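Local coordinates for protein putative thioesterase II (Thermobifida fusca, PDB 3BBJ) that probably hydrolyses acyl-CoA thioesters, as a putative double-hotdog thioesterase that assembles from two copies, at residues Ala198-Val210 against Ser237-Val251. Residues are numbered along the deposited sequence; the frame is centred on the assembly and turned at random.
Sequences AVDALPPIVSLLV and STCALVSDGWFDENV
In the C-terminal hotdog domain, the loop 198-210 and its 3-10 turn pack on one face of the antiparallel hairpin 237-251, with I205 and V206 meeting E249 and F247. I205 N donates to E249 OE1 at 3.1 Å, a fairly straight bond (162°) that reaches the oxygen from above the carboxylate plane. The E249 chain, CG anti to the backbone N (chi1 179°), carries the acid out to this amide, while I205 CG2 lies 3.7 Å from E249 CB. Water 1 donates to both E249 OE2 and V199 O, a second tie to the loop. V206 sits squarely over a face of F247, its CB 3.6 Å from the ring centroid and 2° off the normal. An alanine in place of F247 would probably leave V206 without the flat surface it rests on. L209 CD1 touches both V242 CG2, at 3.6 Å, and C239 SG; at the other end L202 CD1 meets V251 CG1 tip to tip. On the hairpin's other face D248 forms a salt bridge with R225 of the second subunit. The loop leaving helix 191-198 thus lies on the curved antiparallel sheet of the C-terminal hotdog unit.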
ATOM      1  N   ALA A 198      12.910   8.370  -3.905  1.00 43.61           N
ATOM      2  CA  ALA A 198      12.288   8.702  -5.195  1.00 42.67           C
ATOM      3  C   ALA A 198      10.769   8.697  -5.137  1.00 43.65           C
ATOM      4  O   ALA A 198      10.132   9.613  -5.623  1.00 46.25           O
ATOM      5  CB  ALA A 198      12.780   7.746  -6.266  1.00 40.84           C
ATOM      6  N   VAL A 199      10.183   7.689  -4.506  1.00 44.82           N
ATOM      7  CA  VAL A 199       8.728   7.560  -4.446  1.00 45.28           C
ATOM      8  C   VAL A 199       8.065   8.730  -3.698  1.00 45.86           C
ATOM      9  O   VAL A 199       6.861   8.950  -3.843  1.00 45.54           O
ATOM     10  CB  VAL A 199       8.282   6.216  -3.767  1.00 41.95           C
ATOM     11  CG1 VAL A 199       8.949   5.024  -4.396  1.00 45.95           C
ATOM     12  CG2 VAL A 199       8.594   6.214  -2.303  1.00 43.64           C
ATOM     13  N   ASP A 200       8.845   9.426  -2.868  1.00 47.78           N
ATOM     14  CA  ASP A 200       8.379  10.582  -2.092  1.00 48.21           C
ATOM     15  C   ASP A 200       9.161  11.844  -2.436  1.00 46.75           C
ATOM     16  O   ASP A 200       9.202  12.777  -1.641  1.00 47.81           O
ATOM     17  CB  ASP A 200       8.532  10.330  -0.576  1.00 47.89           C
ATOM     18  CG  ASP A 200       7.738  11.335   0.273  1.00 51.21           C
ATOM     19  OD1 ASP A 200       6.615  11.727  -0.123  1.00 56.53           O
ATOM     20  OD2 ASP A 200       8.220  11.718   1.348  1.00 51.00           O
ATOM     21  N   ALA A 201       9.764  11.892  -3.617  1.00 45.95           N
ATOM     22  CA  ALA A 201      10.589  13.048  -3.983  1.00 46.21           C
ATOM     23  C   ALA A 201       9.892  14.028  -4.933  1.00 47.87           C
ATOM     24  O   ALA A 201      10.554  14.932  -5.475  1.00 47.76           O
ATOM     25  CB  ALA A 201      11.924  12.571  -4.593  1.00 43.55           C
ATOM     26  N   LEU A 202       8.574  13.869  -5.121  1.00 47.59           N
ATOM     27  CA  LEU A 202       7.834  14.713  -6.076  1.00 48.35           C
ATOM     28  C   LEU A 202       6.851  15.665  -5.391  1.00 47.50           C
ATOM     29  O   LEU A 202       6.534  15.491  -4.210  1.00 47.89           O
ATOM     30  CB  LEU A 202       7.053  13.834  -7.047  1.00 50.49           C
ATOM     31  CG  LEU A 202       7.697  12.573  -7.611  1.00 49.05           C
ATOM     32  CD1 LEU A 202       6.576  11.628  -8.083  1.00 49.02           C
ATOM     33  CD2 LEU A 202       8.702  12.921  -8.739  1.00 43.16           C
ATOM     34  N   PRO A 203       6.360  16.685  -6.131  1.00 49.27           N
ATOM     35  CA  PRO A 203       5.384  17.608  -5.530  1.00 48.27           C
ATOM     36  C   PRO A 203       4.157  16.841  -5.086  1.00 48.38           C
ATOM     37  O   PRO A 203       3.689  15.960  -5.816  1.00 49.88           O
ATOM     38  CB  PRO A 203       5.028  18.563  -6.675  1.00 46.10           C
ATOM     39  CG  PRO A 203       6.116  18.459  -7.641  1.00 47.56           C
ATOM     40  CD  PRO A 203       6.690  17.073  -7.519  1.00 49.00           C
ATOM     41  N   PRO A 204       3.680  17.097  -3.863  1.00 47.91           N
ATOM     42  CA  PRO A 204       2.455  16.438  -3.437  1.00 47.69           C
ATOM     43  C   PRO A 204       1.337  16.652  -4.461  1.00 47.82           C
ATOM     44  O   PRO A 204       1.070  17.788  -4.852  1.00 47.90           O
ATOM     45  CB  PRO A 204       2.157  17.097  -2.094  1.00 45.82           C
ATOM     46  CG  PRO A 204       3.509  17.442  -1.566  1.00 47.26           C
ATOM     47  CD  PRO A 204       4.269  17.905  -2.782  1.00 48.57           C
ATOM     48  N   ILE A 205       0.721  15.554  -4.897  1.00 48.48           N
ATOM     49  CA  ILE A 205      -0.306  15.585  -5.947  1.00 48.53           C
ATOM     50  C   ILE A 205      -1.550  16.426  -5.556  1.00 47.76           C
ATOM     51  O   ILE A 205      -2.256  16.985  -6.412  1.00 46.02           O
ATOM     52  CB  ILE A 205      -0.704  14.132  -6.355  1.00 48.21           C
ATOM     53  CG1 ILE A 205      -1.433  14.124  -7.702  1.00 45.75           C
ATOM     54  CG2 ILE A 205      -1.509  13.457  -5.243  1.00 46.32           C
ATOM     55  CD1 ILE A 205      -0.587  14.613  -8.847  1.00 42.96           C
ATOM     56  N   VAL A 206      -1.780  16.549  -4.260  1.00 47.29           N
ATOM     57  CA  VAL A 206      -2.917  17.286  -3.762  1.00 48.60           C
ATOM     58  C   VAL A 206      -2.855  18.773  -4.103  1.00 49.94           C
ATOM     59  O   VAL A 206      -3.886  19.436  -4.160  1.00 50.10           O
ATOM     60  CB  VAL A 206      -3.080  17.111  -2.219  1.00 48.77           C
ATOM     61  CG1 VAL A 206      -1.886  17.740  -1.432  1.00 48.36           C
ATOM     62  CG2 VAL A 206      -4.392  17.693  -1.770  1.00 49.03           C
ATOM     63  N   SER A 207      -1.650  19.286  -4.327  1.00 52.00           N
ATOM     64  CA  SER A 207      -1.461  20.682  -4.646  1.00 52.88           C
ATOM     65  C   SER A 207      -2.207  21.045  -5.923  1.00 54.28           C
ATOM     66  O   SER A 207      -2.585  22.190  -6.088  1.00 55.42           O
ATOM     67  CB  SER A 207       0.026  20.996  -4.770  1.00 52.86           C
ATOM     68  OG  SER A 207       0.603  20.284  -5.843  1.00 51.08           O
ATOM     69  N   LEU A 208      -2.423  20.068  -6.806  1.00 54.29           N
ATOM     70  CA  LEU A 208      -3.147  20.283  -8.064  1.00 55.20           C
ATOM     71  C   LEU A 208      -4.666  20.358  -7.928  1.00 57.05           C
ATOM     72  O   LEU A 208      -5.338  20.663  -8.901  1.00 58.94           O
ATOM     73  CB  LEU A 208      -2.851  19.144  -9.034  1.00 54.31           C
ATOM     74  CG  LEU A 208      -1.418  19.026  -9.522  1.00 52.78           C
ATOM     75  CD1 LEU A 208      -1.322  17.828 -10.435  1.00 42.33           C
ATOM     76  CD2 LEU A 208      -0.983  20.312 -10.220  1.00 49.27           C
ATOM     77  N   LEU A 209      -5.190  20.101  -6.729  1.00 58.65           N
ATOM     78  CA  LEU A 209      -6.636  19.903  -6.511  1.00 59.05           C
ATOM     79  C   LEU A 209      -7.288  20.787  -5.435  1.00 59.48           C
ATOM     80  O   LEU A 209      -8.381  21.310  -5.649  1.00 61.79           O
ATOM     81  CB  LEU A 209      -6.873  18.439  -6.130  1.00 57.60           C
ATOM     82  CG  LEU A 209      -6.253  17.403  -7.080  1.00 62.09           C
ATOM     83  CD1 LEU A 209      -6.139  16.038  -6.432  1.00 55.16           C
ATOM     84  CD2 LEU A 209      -7.043  17.333  -8.392  1.00 63.56           C
ATOM     85  N   VAL A 210      -6.676  20.876  -4.257  1.00 56.75           N
ATOM     86  CA  VAL A 210      -7.146  21.794  -3.205  1.00 55.33           C
ATOM     87  C   VAL A 210      -5.968  22.718  -2.876  1.00 55.99           C
ATOM     88  O   VAL A 210      -4.859  22.517  -3.392  1.00 56.30           O
ATOM     89  CB  VAL A 210      -7.719  21.064  -1.950  1.00 53.38           C
ATOM     90  CG1 VAL A 210      -8.818  20.076  -2.373  1.00 58.44           C
ATOM     91  CG2 VAL A 210      -6.630  20.328  -1.156  1.00 56.12           C
ATOM     92  N   SER A 237       2.560  10.416 -11.303  1.00 46.27           N
ATOM     93  CA  SER A 237       1.859  10.602 -10.024  1.00 45.76           C
ATOM     94  C   SER A 237       0.396  10.918 -10.259  1.00 44.87           C
ATOM     95  O   SER A 237       0.085  11.782 -11.039  1.00 47.10           O
ATOM     96  CB  SER A 237       2.483  11.725  -9.219  1.00 45.06           C
ATOM     97  OG  SER A 237       1.809  11.811  -7.981  1.00 49.92           O
ATOM     98  N   THR A 238      -0.498  10.214  -9.578  1.00 45.27           N
ATOM     99  CA  THR A 238      -1.919  10.401  -9.759  1.00 44.70           C
ATOM    100  C   THR A 238      -2.644  10.328  -8.427  1.00 44.77           C
ATOM    101  O   THR A 238      -2.062   9.967  -7.412  1.00 44.06           O
ATOM    102  CB  THR A 238      -2.504   9.361 -10.743  1.00 45.26           C
ATOM    103  OG1 THR A 238      -2.490   8.066 -10.153  1.00 47.79           O
ATOM    104  CG2 THR A 238      -1.699   9.330 -12.013  1.00 46.24           C
ATOM    105  N   CYS A 239      -3.923  10.679  -8.467  1.00 45.22           N
ATOM    106  CA  CYS A 239      -4.773  10.727  -7.295  1.00 45.80           C
ATOM    107  C   CYS A 239      -6.190  10.449  -7.745  1.00 44.57           C
ATOM    108  O   CYS A 239      -6.654  11.026  -8.731  1.00 46.39           O
ATOM    109  CB  CYS A 239      -4.696  12.115  -6.650  1.00 48.16           C
ATOM    110  SG  CYS A 239      -5.929  12.404  -5.374  1.00 46.35           S
ATOM    111  N   ALA A 240      -6.866   9.542  -7.049  1.00 43.97           N
ATOM    112  CA  ALA A 240      -8.252   9.173  -7.396  1.00 44.42           C
ATOM    113  C   ALA A 240      -9.284   9.896  -6.542  1.00 44.46           C
ATOM    114  O   ALA A 240     -10.408  10.092  -6.989  1.00 43.88           O
ATOM    115  CB  ALA A 240      -8.453   7.640  -7.323  1.00 41.26           C
ATOM    116  N   LEU A 241      -8.923  10.312  -5.329  1.00 46.12           N
ATOM    117  CA  LEU A 241      -9.906  10.977  -4.473  1.00 46.59           C
ATOM    118  C   LEU A 241      -9.315  11.893  -3.401  1.00 46.65           C
ATOM    119  O   LEU A 241      -8.366  11.531  -2.703  1.00 44.98           O
ATOM    120  CB  LEU A 241     -10.796   9.921  -3.784  1.00 47.78           C
ATOM    121  CG  LEU A 241     -11.982  10.410  -2.919  1.00 45.48           C
ATOM    122  CD1 LEU A 241     -13.083  10.944  -3.797  1.00 50.78           C
ATOM    123  CD2 LEU A 241     -12.544   9.318  -2.059  1.00 45.92           C
ATOM    124  N   VAL A 242      -9.893  13.086  -3.285  1.00 46.64           N
ATOM    125  CA  VAL A 242      -9.613  13.974  -2.174  1.00 45.88           C
ATOM    126  C   VAL A 242     -10.967  14.120  -1.481  1.00 47.62           C
ATOM    127  O   VAL A 242     -11.922  14.577  -2.109  1.00 48.70           O
ATOM    128  CB  VAL A 242      -9.120  15.337  -2.631  1.00 46.14           C
ATOM    129  CG1 VAL A 242      -8.982  16.246  -1.443  1.00 43.05           C
ATOM    130  CG2 VAL A 242      -7.802  15.210  -3.397  1.00 42.69           C
ATOM    131  N   SER A 243     -11.067  13.693  -0.220  1.00 47.64           N
ATOM    132  CA  SER A 243     -12.334  13.740   0.504  1.00 49.19           C
ATOM    133  C   SER A 243     -12.111  13.678   2.029  1.00 50.29           C
ATOM    134  O   SER A 243     -11.353  12.839   2.515  1.00 50.09           O
ATOM    135  CB  SER A 243     -13.268  12.610   0.022  1.00 50.96           C
ATOM    136  OG  SER A 243     -14.580  12.657   0.630  1.00 51.15           O
ATOM    137  N   ASP A 244     -12.768  14.588   2.753  1.00 49.05           N
ATOM    138  CA  ASP A 244     -12.634  14.723   4.203  1.00 48.76           C
ATOM    139  C   ASP A 244     -11.162  14.970   4.594  1.00 48.27           C
ATOM    140  O   ASP A 244     -10.688  14.496   5.631  1.00 47.98           O
ATOM    141  CB  ASP A 244     -13.224  13.488   4.903  1.00 51.56           C
ATOM    142  CG  ASP A 244     -13.408  13.673   6.408  1.00 52.65           C
ATOM    143  OD1 ASP A 244     -13.679  14.800   6.887  1.00 58.64           O
ATOM    144  OD2 ASP A 244     -13.296  12.655   7.114  1.00 60.56           O
ATOM    145  N   GLY A 245     -10.461  15.731   3.752  1.00 46.15           N
ATOM    146  CA  GLY A 245      -9.064  16.091   3.978  1.00 46.62           C
ATOM    147  C   GLY A 245      -8.042  15.049   3.569  1.00 45.52           C
ATOM    148  O   GLY A 245      -6.836  15.326   3.544  1.00 47.63           O
ATOM    149  N   TRP A 246      -8.520  13.859   3.249  1.00 43.97           N
ATOM    150  CA  TRP A 246      -7.679  12.734   2.883  1.00 43.43           C
ATOM    151  C   TRP A 246      -7.457  12.682   1.381  1.00 43.15           C
ATOM    152  O   TRP A 246      -8.352  12.986   0.602  1.00 42.02           O
ATOM    153  CB  TRP A 246      -8.326  11.426   3.344  1.00 42.24           C
ATOM    154  CG  TRP A 246      -8.371  11.287   4.837  1.00 44.78           C
ATOM    155  CD1 TRP A 246      -9.394  11.629   5.659  1.00 47.18           C
ATOM    156  CD2 TRP A 246      -7.333  10.771   5.688  1.00 47.54           C
ATOM    157  NE1 TRP A 246      -9.059  11.372   6.970  1.00 47.01           N
ATOM    158  CE2 TRP A 246      -7.800  10.845   7.010  1.00 47.75           C
ATOM    159  CE3 TRP A 246      -6.052  10.264   5.458  1.00 43.39           C
ATOM    160  CZ2 TRP A 246      -7.038  10.413   8.092  1.00 51.55           C
ATOM    161  CZ3 TRP A 246      -5.297   9.851   6.530  1.00 45.19           C
ATOM    162  CH2 TRP A 246      -5.787   9.916   7.825  1.00 45.62           C
ATOM    163  N   PHE A 247      -6.245  12.322   0.977  1.00 43.13           N
ATOM    164  CA  PHE A 247      -5.959  12.085  -0.443  1.00 42.37           C
ATOM    165  C   PHE A 247      -5.016  10.900  -0.614  1.00 42.63           C
ATOM    166  O   PHE A 247      -4.239  10.561   0.289  1.00 42.23           O
ATOM    167  CB  PHE A 247      -5.386  13.335  -1.131  1.00 40.71           C
ATOM    168  CG  PHE A 247      -4.049  13.767  -0.607  1.00 41.09           C
ATOM    169  CD1 PHE A 247      -3.957  14.574   0.519  1.00 36.27           C
ATOM    170  CD2 PHE A 247      -2.878  13.399  -1.262  1.00 42.93           C
ATOM    171  CE1 PHE A 247      -2.744  14.963   1.013  1.00 39.81           C
ATOM    172  CE2 PHE A 247      -1.636  13.804  -0.774  1.00 45.92           C
ATOM    173  CZ  PHE A 247      -1.564  14.581   0.365  1.00 46.39           C
ATOM    174  N   ASP A 248      -5.117  10.270  -1.780  1.00 42.75           N
ATOM    175  CA  ASP A 248      -4.201   9.204  -2.178  1.00 43.42           C
ATOM    176  C   ASP A 248      -3.216   9.747  -3.231  1.00 44.19           C
ATOM    177  O   ASP A 248      -3.620  10.449  -4.168  1.00 43.82           O
ATOM    178  CB  ASP A 248      -4.960   7.994  -2.727  1.00 43.53           C
ATOM    179  CG  ASP A 248      -5.783   8.323  -3.972  1.00 46.35           C
ATOM    180  OD1 ASP A 248      -6.736   9.118  -3.851  1.00 47.62           O
ATOM    181  OD2 ASP A 248      -5.499   7.776  -5.057  1.00 43.76           O
ATOM    182  N   GLU A 249      -1.931   9.441  -3.062  1.00 44.12           N
ATOM    183  CA  GLU A 249      -0.900   9.792  -4.055  1.00 43.94           C
ATOM    184  C   GLU A 249      -0.266   8.504  -4.551  1.00 44.28           C
ATOM    185  O   GLU A 249       0.393   7.791  -3.815  1.00 46.06           O
ATOM    186  CB  GLU A 249       0.148  10.717  -3.441  1.00 43.24           C
ATOM    187  CG  GLU A 249       1.287  11.148  -4.356  1.00 44.98           C
ATOM    188  CD  GLU A 249       2.247  12.151  -3.674  1.00 48.28           C
ATOM    189  OE1 GLU A 249       1.769  13.201  -3.159  1.00 48.94           O
ATOM    190  OE2 GLU A 249       3.481  11.896  -3.666  1.00 48.87           O
ATOM    191  N   ASN A 250      -0.452   8.225  -5.820  1.00 44.76           N
ATOM    192  CA  ASN A 250       0.006   6.983  -6.417  1.00 45.26           C
ATOM    193  C   ASN A 250       1.180   7.282  -7.331  1.00 45.47           C
ATOM    194  O   ASN A 250       0.996   7.956  -8.332  1.00 43.99           O
ATOM    195  CB  ASN A 250      -1.145   6.392  -7.210  1.00 45.06           C
ATOM    196  CG  ASN A 250      -2.430   6.415  -6.425  1.00 49.29           C
ATOM    197  OD1 ASN A 250      -2.472   5.893  -5.330  1.00 56.92           O
ATOM    198  ND2 ASN A 250      -3.475   7.060  -6.958  1.00 52.24           N
ATOM    199  N   VAL A 251       2.371   6.774  -6.994  1.00 45.28           N
ATOM    200  CA  VAL A 251       3.568   7.044  -7.782  1.00 45.99           C
ATOM    201  C   VAL A 251       4.155   5.749  -8.367  1.00 46.09           C
ATOM    202  O   VAL A 251       4.439   4.801  -7.656  1.00 47.03           O
ATOM    203  CB  VAL A 251       4.646   7.793  -6.917  1.00 46.31           C
ATOM    204  CG1 VAL A 251       5.970   7.934  -7.672  1.00 46.98           C
ATOM    205  CG2 VAL A 251       4.129   9.154  -6.447  1.00 42.87           C
TER
HETATM  206  O   HOH W   1       4.387   9.499  -2.802  1.00 38.19           O
HETATM  207  O   HOH W   2       5.738  12.918  -2.467  1.00 53.25           O
HETATM  208  O   HOH W   3       3.326  13.385  -6.204  1.00 44.49           O